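Local coordinates for protein CDP-glucose 4,6-dehydratase (Salmonella enterica subsp. enterica serovar Typhi, PDB 1WVG) that uses NAD(+) to convert CDP-D-glucose to CDP-4-dehydro-6-deoxy-D-glucose and water, an early step in making the dideoxy sugar of the lipopolysaccharide O-antigen, at residues 11-16 and 70-75; 64-69 and 104-109; 113-118 and 125-130. All coordinates share one frame; numbering follows the deposited sequence.

Interaction 1: residues 11-16 and 70-75; sequences RVFVTG and EKLRSS. With APR (adenosine-5-diphosphoribose), chain C.
Phe13 carries the packing between strand 11-15 and helix 69-79, with the far end of its ring set against Leu72 and Ser75, one helical turn apart. The apolar part is the meeting with Leu72: methyl CD1 lies 4.1 Å from Phe13 CE2 and equally near CZ, approaching the ring obliquely. The Phe13 side chain leaves the strand toward the helix, and with CG anti to the backbone N (chi1 -171°) the far end of the ring comes up to the helix. At 9.2 Å between the CA atoms of Phe13 and Ser75, the backbones are a full side-chain layer apart, and the ring bridges most of it.

The second contact is of a polar atom with a ring edge. Ser75 OG lies close to the ring plane, 3.7 Å from Phe13 CE1, so the hydroxyl oxygen faces the C-H rim and not the pi cloud. No hydrogen bond joins the two segments. Further along the strand, Thr15 OG1 is hydrogen-bonded to His86 ND1 and to the backbone N of Ala88.

At the ligand end, the C atom of Gly16 comes within 3.1 Å of O3' of the bound adenosine-5-diphosphoribose. The positive phi of this residue (64°) by itself favours glycine, and a beta carbon here would be crowded by the ribose O4'.

Around this layer, Tyr39 of strand 35-40 touches Phe13, Leu72 and Ser75, while Ile76 and Phe79 of the same helix extend the cover over Phe13. Strand 11-15 itself runs parallel between strands 35-40 and 83-86 in the Rossmann sheet, with helix 69-79 packed on one face.

Interaction 2: residues 64-69 and 104-109; sequences GDIRDF and YSTNVM. With APR (adenosine-5-diphosphoribose), chain C.
The loop 64-69 and the helix 104-109 come together most closely at Arg67 and Thr106, 6.3 Å between CA atoms, where a type I beta turn from Asp65 to Asp68 faces the helix. Arg67 lies across the helix: its CD rests 3.4 Å from Ser105 OG, and Thr106 OG1 sits over one face of the guanidinium, offset toward the rim. Neither hydroxyl bonds directly to the arginine; each finds a carbonyl one turn back, Ser105 OG that of Ile101 and Thr106 OG1 that of Lys102. A water makes only weak bonds to Arg67 NH1 and Ser105 OG. Deeper in, Ile66 CG2 packs 3.9 Å from Thr106 O.

What holds the guanidinium is Asp65, gripped side-on by NE and NH2; the Arg67 chain bends at chi3 (-78°), which turns the group back to the carboxylate. NE meets OD1 close to the guanidinium plane, whereas the NH2 to OD2 salt bridge, at 3.0 Å, is tilted from it. The backbone N of Arg67 also gives a nearly straight bond to Asp65 OD1, 2.6 Å long (171°), closing an Asx turn. OD1 therefore takes two donors from Arg67, both from the same face of the carboxylate, and a third from the ligand.

That third donor is adenine N6, 2.9 Å from Asp65 OD1, while the backbone N of Ile66 gives its hydrogen to adenine N1 at 2.8 Å. Thr106 CG2 approaches N7 of the base at 3.6 Å. An aspartate followed by a backbone amide reading the N6/N1 edge of adenine is the arrangement of the nucleotide pocket in extended short-chain dehydrogenases.

Interaction 3: residues 113-118 and 125-130; sequences HLLETV and KAVVNI
Val127 meets two helix side chains one turn apart, Leu115 and Val118, with a different methyl for each. Its CG2 reaches Val118 CG1 tip to tip at 3.9 Å, the closest approach between the segments. The other methyl, CG1, lies 4.1 Å from Leu115 CD2, and here the side chains cross at a slant. Val127 CG1 stands anti to the backbone N and CG2 anti to the carbonyl carbon; this rotation (chi1 -176°) turns CG1 to Leu115 and CG2 to Val118. The contact is wholly apolar and buried, with no hydrogen bond across it.

This is helix-on-sheet packing of the Rossmann fold: helix 100-121 runs into strand 126-130 through a short connection and lies against one face of the parallel sheet, whose strand here is flanked by 83-86 and 187-197. The backbones stay 8.5 Å apart at Val118 and Val127, measured between CA atoms.

Val128, on the opposite side of the strand, packs on Val245 of helix 236-251. On the helical side, Leu115 also touches Val167 and Phe171 of helix 156-175, and Leu114 turns to Val84 and His86 of the neighbouring strand.

Overall arrangement
All three contacts belong to the NAD-binding Rossmann region and lie on the same side of the chain's centre, with the centres of the contacts about 10 to 13 Å apart. The segments of interactions 1 and 2 alternate along the chain, and interaction 3 follows both. Interactions 1 and 3 each set a helix on the one parallel sheet, through strands 11-15 and 126-130, which lie on either side of strand 83-86; interactions 2 and 3 share helix 100-121. Leu72 touches Ile66, His113 and Leu114, and Ile66 O probably accepts a hydrogen bond from His113 ND1. The adenine-binding loop of interaction 2 is thus joined directly to helices 69-79 and 100-121, which pack on the sheet, while helix 100-121 also meets the second subunit.

Interaction 1: residues 11-16 and 70-75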
# COMPACT_ATOMS: atom_id res chain seq x y z
N ARG A 11 -34.82 -23.28 -6.41
CA ARG A 11 -35.68 -22.11 -6.10
C ARG A 11 -34.72 -20.92 -6.01
O ARG A 11 -33.92 -20.83 -5.09
CB ARG A 11 -36.43 -22.22 -4.77
CG ARG A 11 -37.50 -23.31 -4.72
CD ARG A 11 -38.41 -23.32 -3.47
NE ARG A 11 -37.71 -23.40 -2.19
CZ ARG A 11 -36.79 -24.31 -1.81
NH1 ARG A 11 -36.39 -25.31 -2.60
NH2 ARG A 11 -36.24 -24.19 -0.59
N VAL A 12 -34.75 -20.04 -7.01
CA VAL A 12 -33.83 -18.92 -7.08
C VAL A 12 -34.55 -17.62 -6.99
O VAL A 12 -35.44 -17.37 -7.80
CB VAL A 12 -33.08 -18.92 -8.43
CG1 VAL A 12 -31.99 -17.84 -8.48
CG2 VAL A 12 -32.51 -20.29 -8.77
N PHE A 13 -34.17 -16.82 -6.02
CA PHE A 13 -34.74 -15.51 -5.81
C PHE A 13 -33.77 -14.46 -6.37
O PHE A 13 -32.59 -14.42 -6.00
CB PHE A 13 -35.00 -15.33 -4.30
CG PHE A 13 -35.80 -14.13 -3.92
CD1 PHE A 13 -37.16 -14.24 -3.64
CD2 PHE A 13 -35.20 -12.88 -3.76
CE1 PHE A 13 -37.89 -13.11 -3.28
CE2 PHE A 13 -35.92 -11.74 -3.38
CZ PHE A 13 -37.29 -11.86 -3.13
N VAL A 14 -34.28 -13.62 -7.26
CA VAL A 14 -33.48 -12.59 -7.91
C VAL A 14 -34.08 -11.20 -7.71
O VAL A 14 -35.21 -10.90 -8.14
CB VAL A 14 -33.37 -12.91 -9.41
CG1 VAL A 14 -32.57 -11.83 -10.16
CG2 VAL A 14 -32.80 -14.28 -9.68
N THR A 15 -33.32 -10.33 -7.06
CA THR A 15 -33.81 -8.98 -6.89
C THR A 15 -33.41 -8.24 -8.16
O THR A 15 -32.41 -8.63 -8.76
CB THR A 15 -33.30 -8.28 -5.61
OG1 THR A 15 -31.95 -7.86 -5.72
CG2 THR A 15 -33.54 -9.12 -4.35
N GLY A 16 -34.17 -7.22 -8.59
CA GLY A 16 -33.82 -6.50 -9.81
C GLY A 16 -33.86 -7.35 -11.09
O GLY A 16 -33.06 -7.18 -12.04
N GLU A 70 -39.70 -5.28 5.39
CA GLU A 70 -40.77 -6.15 5.77
C GLU A 70 -41.35 -6.85 4.54
O GLU A 70 -41.44 -8.08 4.49
CB GLU A 70 -41.76 -5.32 6.60
CG GLU A 70 -41.04 -4.34 7.59
CD GLU A 70 -41.00 -2.86 7.20
OE1 GLU A 70 -40.70 -2.45 6.09
OE2 GLU A 70 -41.28 -2.05 8.21
N LYS A 71 -41.67 -6.05 3.52
CA LYS A 71 -42.20 -6.63 2.31
C LYS A 71 -41.18 -7.56 1.68
O LYS A 71 -41.54 -8.65 1.23
CB LYS A 71 -42.58 -5.55 1.32
CG LYS A 71 -43.96 -4.99 1.59
CD LYS A 71 -44.58 -4.39 0.33
CE LYS A 71 -43.56 -3.97 -0.72
NZ LYS A 71 -43.23 -5.03 -1.70
N LEU A 72 -39.91 -7.12 1.62
CA LEU A 72 -38.85 -7.94 1.02
C LEU A 72 -38.68 -9.27 1.72
O LEU A 72 -38.65 -10.34 1.10
CB LEU A 72 -37.51 -7.18 1.00
CG LEU A 72 -36.27 -8.00 0.58
CD1 LEU A 72 -36.41 -8.60 -0.82
CD2 LEU A 72 -35.06 -7.06 0.56
N ARG A 73 -38.55 -9.16 3.05
CA ARG A 73 -38.38 -10.32 3.91
C ARG A 73 -39.44 -11.41 3.64
O ARG A 73 -39.15 -12.61 3.45
CB ARG A 73 -38.37 -9.87 5.39
CG ARG A 73 -37.85 -10.98 6.30
CD ARG A 73 -38.46 -10.97 7.68
NE ARG A 73 -39.40 -9.87 7.80
CZ ARG A 73 -39.44 -9.07 8.86
NH1 ARG A 73 -38.60 -9.22 9.89
NH2 ARG A 73 -40.33 -8.08 8.88
N SER A 74 -40.69 -10.94 3.62
CA SER A 74 -41.87 -11.77 3.38
C SER A 74 -41.81 -12.53 2.09
O SER A 74 -42.02 -13.76 2.01
CB SER A 74 -43.15 -10.94 3.47
OG SER A 74 -43.38 -10.61 4.83
N SER A 75 -41.52 -11.76 1.05
CA SER A 75 -41.40 -12.29 -0.29
C SER A 75 -40.41 -13.46 -0.25
O SER A 75 -40.67 -14.58 -0.69
CB SER A 75 -40.91 -11.16 -1.20
OG SER A 75 -41.12 -11.44 -2.56
N1 APR C . -36.41 -1.74 -5.41
C2 APR C . -36.40 -2.84 -6.21
N3 APR C . -35.85 -2.99 -7.37
C4 APR C . -35.20 -1.88 -7.77
C5 APR C . -35.09 -0.70 -7.10
C6 APR C . -35.76 -0.62 -5.84
N6 APR C . -35.75 0.41 -4.98
N7 APR C . -34.32 0.21 -7.81
C8 APR C . -33.99 -0.44 -8.92
N9 APR C . -34.50 -1.70 -8.94
C1' APR C . -34.39 -2.72 -9.97
C2' APR C . -35.04 -2.27 -11.25
O2' APR C . -36.47 -2.37 -11.14
C3' APR C . -34.44 -3.31 -12.20
O3' APR C . -35.01 -4.63 -12.17
O4' APR C . -33.05 -2.86 -10.32
C4' APR C . -32.98 -3.32 -11.68
C5' APR C . -32.06 -2.36 -12.35
O5' APR C . -31.85 -2.83 -13.71
PA APR C . -31.22 -1.88 -14.87
O1A APR C . -31.51 -0.40 -14.64
O2A APR C . -31.48 -2.56 -16.23
O3A APR C . -29.68 -2.03 -14.56
PB APR C . -28.72 -3.30 -14.90
O1B APR C . -27.81 -2.85 -16.01
O2B APR C . -29.52 -4.59 -15.06
O5D APR C . -27.99 -3.46 -13.50
C5D APR C . -28.21 -4.68 -12.76
O4D APR C . -25.86 -4.89 -12.00
O1D APR C . -24.24 -3.39 -12.80
C1D APR C . -25.09 -3.76 -11.67
O2D APR C . -25.65 -1.70 -10.47
C2D APR C . -26.10 -2.66 -11.45
O3D APR C . -26.91 -3.60 -9.42
C3D APR C . -27.24 -3.40 -10.79
C4D APR C . -27.25 -4.68 -11.59

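Interaction 2: residues 64-69 and 104-109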
# COMPACT_ATOMS: atom_id res chain seq x y z
N GLY A 64 -41.95 -4.86 -6.30
CA GLY A 64 -41.78 -4.31 -4.96
C GLY A 64 -40.48 -3.53 -4.77
O GLY A 64 -39.57 -3.58 -5.61
N ASP A 65 -40.42 -2.80 -3.66
CA ASP A 65 -39.29 -1.98 -3.37
C ASP A 65 -38.33 -2.58 -2.39
O ASP A 65 -38.71 -3.05 -1.29
CB ASP A 65 -39.72 -0.65 -2.80
CG ASP A 65 -38.59 0.30 -2.95
OD1 ASP A 65 -37.43 0.08 -2.58
OD2 ASP A 65 -39.00 1.37 -3.53
N ILE A 66 -37.06 -2.55 -2.83
CA ILE A 66 -36.02 -3.10 -1.98
C ILE A 66 -35.88 -2.39 -0.63
O ILE A 66 -35.37 -2.91 0.36
CB ILE A 66 -34.71 -3.18 -2.75
CG1 ILE A 66 -33.82 -4.21 -2.07
CG2 ILE A 66 -34.05 -1.80 -2.79
CD1 ILE A 66 -34.29 -5.63 -2.39
N ARG A 67 -36.35 -1.16 -0.61
CA ARG A 67 -36.29 -0.41 0.61
C ARG A 67 -37.37 -0.78 1.61
O ARG A 67 -37.40 -0.30 2.74
CB ARG A 67 -36.29 1.07 0.29
CG ARG A 67 -35.05 1.44 -0.51
CD ARG A 67 -35.18 2.83 -1.12
NE ARG A 67 -36.02 2.81 -2.29
CZ ARG A 67 -36.39 3.88 -2.99
NH1 ARG A 67 -35.99 5.11 -2.68
NH2 ARG A 67 -37.19 3.70 -4.05
N ASP A 68 -38.30 -1.64 1.21
CA ASP A 68 -39.34 -2.03 2.13
C ASP A 68 -38.92 -3.36 2.70
O ASP A 68 -39.18 -4.42 2.09
CB ASP A 68 -40.68 -2.13 1.34
CG ASP A 68 -41.15 -0.82 0.72
OD1 ASP A 68 -40.90 0.28 1.20
OD2 ASP A 68 -41.89 -0.99 -0.37
N PHE A 69 -38.23 -3.29 3.84
CA PHE A 69 -37.69 -4.50 4.47
C PHE A 69 -38.66 -5.64 4.68
O PHE A 69 -38.43 -6.79 4.28
CB PHE A 69 -36.89 -4.27 5.78
CG PHE A 69 -36.33 -5.55 6.39
CD1 PHE A 69 -35.43 -6.36 5.70
CD2 PHE A 69 -36.69 -5.95 7.68
CE1 PHE A 69 -34.89 -7.53 6.25
CE2 PHE A 69 -36.16 -7.11 8.25
CZ PHE A 69 -35.26 -7.90 7.54
N TYR A 104 -28.25 6.06 -2.64
CA TYR A 104 -27.73 5.42 -1.46
C TYR A 104 -28.73 4.52 -0.76
O TYR A 104 -28.41 3.39 -0.32
CB TYR A 104 -27.22 6.50 -0.50
CG TYR A 104 -25.81 6.96 -0.81
CD1 TYR A 104 -25.60 8.20 -1.41
CD2 TYR A 104 -24.69 6.19 -0.46
CE1 TYR A 104 -24.31 8.66 -1.67
CE2 TYR A 104 -23.39 6.64 -0.70
CZ TYR A 104 -23.20 7.89 -1.31
OH TYR A 104 -21.94 8.37 -1.56
N SER A 105 -29.96 5.02 -0.61
CA SER A 105 -30.99 4.20 0.04
C SER A 105 -31.20 2.91 -0.74
O SER A 105 -31.26 1.80 -0.18
CB SER A 105 -32.34 4.90 0.24
OG SER A 105 -32.84 5.31 -1.02
N THR A 106 -31.32 3.06 -2.06
CA THR A 106 -31.52 1.87 -2.84
C THR A 106 -30.35 0.89 -2.75
O THR A 106 -30.51 -0.30 -2.44
CB THR A 106 -31.80 2.16 -4.34
OG1 THR A 106 -32.96 2.94 -4.44
CG2 THR A 106 -32.02 0.85 -5.11
N ASN A 107 -29.18 1.39 -3.09
CA ASN A 107 -28.00 0.55 -3.18
C ASN A 107 -27.47 0.07 -1.85
O ASN A 107 -27.12 -1.10 -1.67
CB ASN A 107 -26.93 1.23 -4.05
CG ASN A 107 -27.49 1.48 -5.45
OD1 ASN A 107 -28.56 0.97 -5.83
ND2 ASN A 107 -26.75 2.25 -6.25
N VAL A 108 -27.40 0.98 -0.91
CA VAL A 108 -26.89 0.60 0.39
C VAL A 108 -27.90 -0.15 1.29
O VAL A 108 -27.69 -1.33 1.62
CB VAL A 108 -26.27 1.82 1.05
CG1 VAL A 108 -25.58 1.37 2.32
CG2 VAL A 108 -25.28 2.49 0.08
N MET A 109 -29.01 0.52 1.69
CA MET A 109 -30.02 -0.08 2.56
C MET A 109 -30.70 -1.24 1.89
O MET A 109 -31.11 -2.20 2.54
CB MET A 109 -31.04 0.94 3.04
CG MET A 109 -30.45 2.06 3.89
SD MET A 109 -29.39 1.50 5.24
CE MET A 109 -30.51 0.45 6.20
N1 APR C . -36.41 -1.74 -5.41
C2 APR C . -36.40 -2.84 -6.21
N3 APR C . -35.85 -2.99 -7.37
C4 APR C . -35.20 -1.88 -7.77
C5 APR C . -35.09 -0.70 -7.10
C6 APR C . -35.76 -0.62 -5.84
N6 APR C . -35.75 0.41 -4.98
N7 APR C . -34.32 0.21 -7.81
C8 APR C . -33.99 -0.44 -8.92
N9 APR C . -34.50 -1.70 -8.94
C1' APR C . -34.39 -2.72 -9.97
C2' APR C . -35.04 -2.27 -11.25
O2' APR C . -36.47 -2.37 -11.14
C3' APR C . -34.44 -3.31 -12.20
O3' APR C . -35.01 -4.63 -12.17
O4' APR C . -33.05 -2.86 -10.32
C4' APR C . -32.98 -3.32 -11.68
C5' APR C . -32.06 -2.36 -12.35
O5' APR C . -31.85 -2.83 -13.71
PA APR C . -31.22 -1.88 -14.87
O1A APR C . -31.51 -0.40 -14.64
O2A APR C . -31.48 -2.56 -16.23
O3A APR C . -29.68 -2.03 -14.56
PB APR C . -28.72 -3.30 -14.90
O1B APR C . -27.81 -2.85 -16.01
O2B APR C . -29.52 -4.59 -15.06
O5D APR C . -27.99 -3.46 -13.50
C5D APR C . -28.21 -4.68 -12.76
O4D APR C . -25.86 -4.89 -12.00
O1D APR C . -24.24 -3.39 -12.80
C1D APR C . -25.09 -3.76 -11.67
O2D APR C . -25.65 -1.70 -10.47
C2D APR C . -26.10 -2.66 -11.45
O3D APR C . -26.91 -3.60 -9.42
C3D APR C . -27.24 -3.40 -10.79
C4D APR C . -27.25 -4.68 -11.59
O HOH W 1 -35.58 7.22 -0.38

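Interaction 3: residues 113-118 and 125-130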
# COMPACT_ATOMS: atom_id res chain seq x y z
N HIS A 113 -30.95 -4.68 3.62
CA HIS A 113 -32.23 -5.35 3.76
C HIS A 113 -32.15 -6.76 3.24
O HIS A 113 -32.60 -7.73 3.85
CB HIS A 113 -33.36 -4.63 3.00
CG HIS A 113 -33.65 -3.35 3.67
ND1 HIS A 113 -34.44 -2.38 3.07
CD2 HIS A 113 -33.23 -2.89 4.88
CE1 HIS A 113 -34.51 -1.35 3.92
NE2 HIS A 113 -33.80 -1.63 5.03
N LEU A 114 -31.61 -6.85 2.07
CA LEU A 114 -31.52 -8.16 1.47
C LEU A 114 -30.73 -9.10 2.35
O LEU A 114 -31.18 -10.21 2.59
CB LEU A 114 -30.97 -8.05 0.04
CG LEU A 114 -31.09 -9.30 -0.83
CD1 LEU A 114 -29.85 -10.18 -0.66
CD2 LEU A 114 -32.37 -10.09 -0.58
N LEU A 115 -29.57 -8.65 2.86
CA LEU A 115 -28.74 -9.51 3.72
C LEU A 115 -29.36 -9.77 5.08
O LEU A 115 -29.25 -10.89 5.60
CB LEU A 115 -27.26 -9.09 3.82
CG LEU A 115 -26.61 -8.94 2.45
CD1 LEU A 115 -25.22 -8.28 2.55
CD2 LEU A 115 -26.52 -10.28 1.72
N GLU A 116 -30.03 -8.76 5.63
CA GLU A 116 -30.70 -9.02 6.88
C GLU A 116 -31.83 -10.02 6.64
O GLU A 116 -32.05 -10.92 7.45
CB GLU A 116 -31.29 -7.75 7.53
CG GLU A 116 -31.94 -8.07 8.89
CD GLU A 116 -30.99 -8.74 9.88
OE1 GLU A 116 -29.82 -8.95 9.68
OE2 GLU A 116 -31.54 -9.05 11.01
N THR A 117 -32.53 -9.87 5.51
CA THR A 117 -33.63 -10.79 5.16
C THR A 117 -33.14 -12.23 5.01
O THR A 117 -33.75 -13.21 5.45
CB THR A 117 -34.31 -10.33 3.88
N VAL A 118 -31.98 -12.36 4.38
CA VAL A 118 -31.40 -13.66 4.20
C VAL A 118 -31.08 -14.27 5.55
O VAL A 118 -31.28 -15.46 5.78
CB VAL A 118 -30.17 -13.55 3.32
CG1 VAL A 118 -29.36 -14.87 3.36
CG2 VAL A 118 -30.63 -13.29 1.89
N LYS A 125 -28.59 -21.20 0.75
CA LYS A 125 -27.23 -21.69 0.66
C LYS A 125 -26.22 -20.76 0.01
O LYS A 125 -25.06 -20.74 0.43
CB LYS A 125 -27.21 -23.02 -0.08
CG LYS A 125 -27.43 -24.21 0.84
CD LYS A 125 -28.76 -24.13 1.59
CE LYS A 125 -29.69 -25.23 1.19
NZ LYS A 125 -31.14 -24.84 1.10
N ALA A 126 -26.61 -20.05 -1.05
CA ALA A 126 -25.67 -19.23 -1.76
C ALA A 126 -26.26 -17.88 -2.01
O ALA A 126 -27.42 -17.79 -2.36
CB ALA A 126 -25.35 -19.88 -3.10
N VAL A 127 -25.47 -16.86 -1.75
CA VAL A 127 -25.87 -15.49 -1.97
C VAL A 127 -24.81 -14.83 -2.83
O VAL A 127 -23.62 -14.82 -2.50
CB VAL A 127 -26.10 -14.71 -0.69
CG1 VAL A 127 -26.62 -13.31 -1.05
CG2 VAL A 127 -27.09 -15.41 0.21
N VAL A 128 -25.26 -14.33 -3.97
CA VAL A 128 -24.42 -13.64 -4.94
C VAL A 128 -24.79 -12.17 -4.97
O VAL A 128 -25.79 -11.79 -5.58
CB VAL A 128 -24.45 -14.25 -6.33
CG1 VAL A 128 -23.51 -13.47 -7.23
CG2 VAL A 128 -24.03 -15.72 -6.26
N ASN A 129 -23.99 -11.34 -4.30
CA ASN A 129 -24.22 -9.90 -4.23
C ASN A 129 -23.55 -9.15 -5.39
O ASN A 129 -22.34 -9.03 -5.47
CB ASN A 129 -23.86 -9.35 -2.82
CG ASN A 129 -23.86 -7.82 -2.71
OD1 ASN A 129 -24.78 -7.19 -3.21
ND2 ASN A 129 -22.84 -7.21 -2.09
N ILE A 130 -24.33 -8.65 -6.32
CA ILE A 130 -23.80 -7.92 -7.44
C ILE A 130 -23.48 -6.48 -7.07
O ILE A 130 -24.36 -5.68 -6.73
CB ILE A 130 -24.79 -7.87 -8.59
CG1 ILE A 130 -24.77 -9.20 -9.34
CG2 ILE A 130 -24.35 -6.73 -9.52
CD1 ILE A 130 -25.26 -10.35 -8.50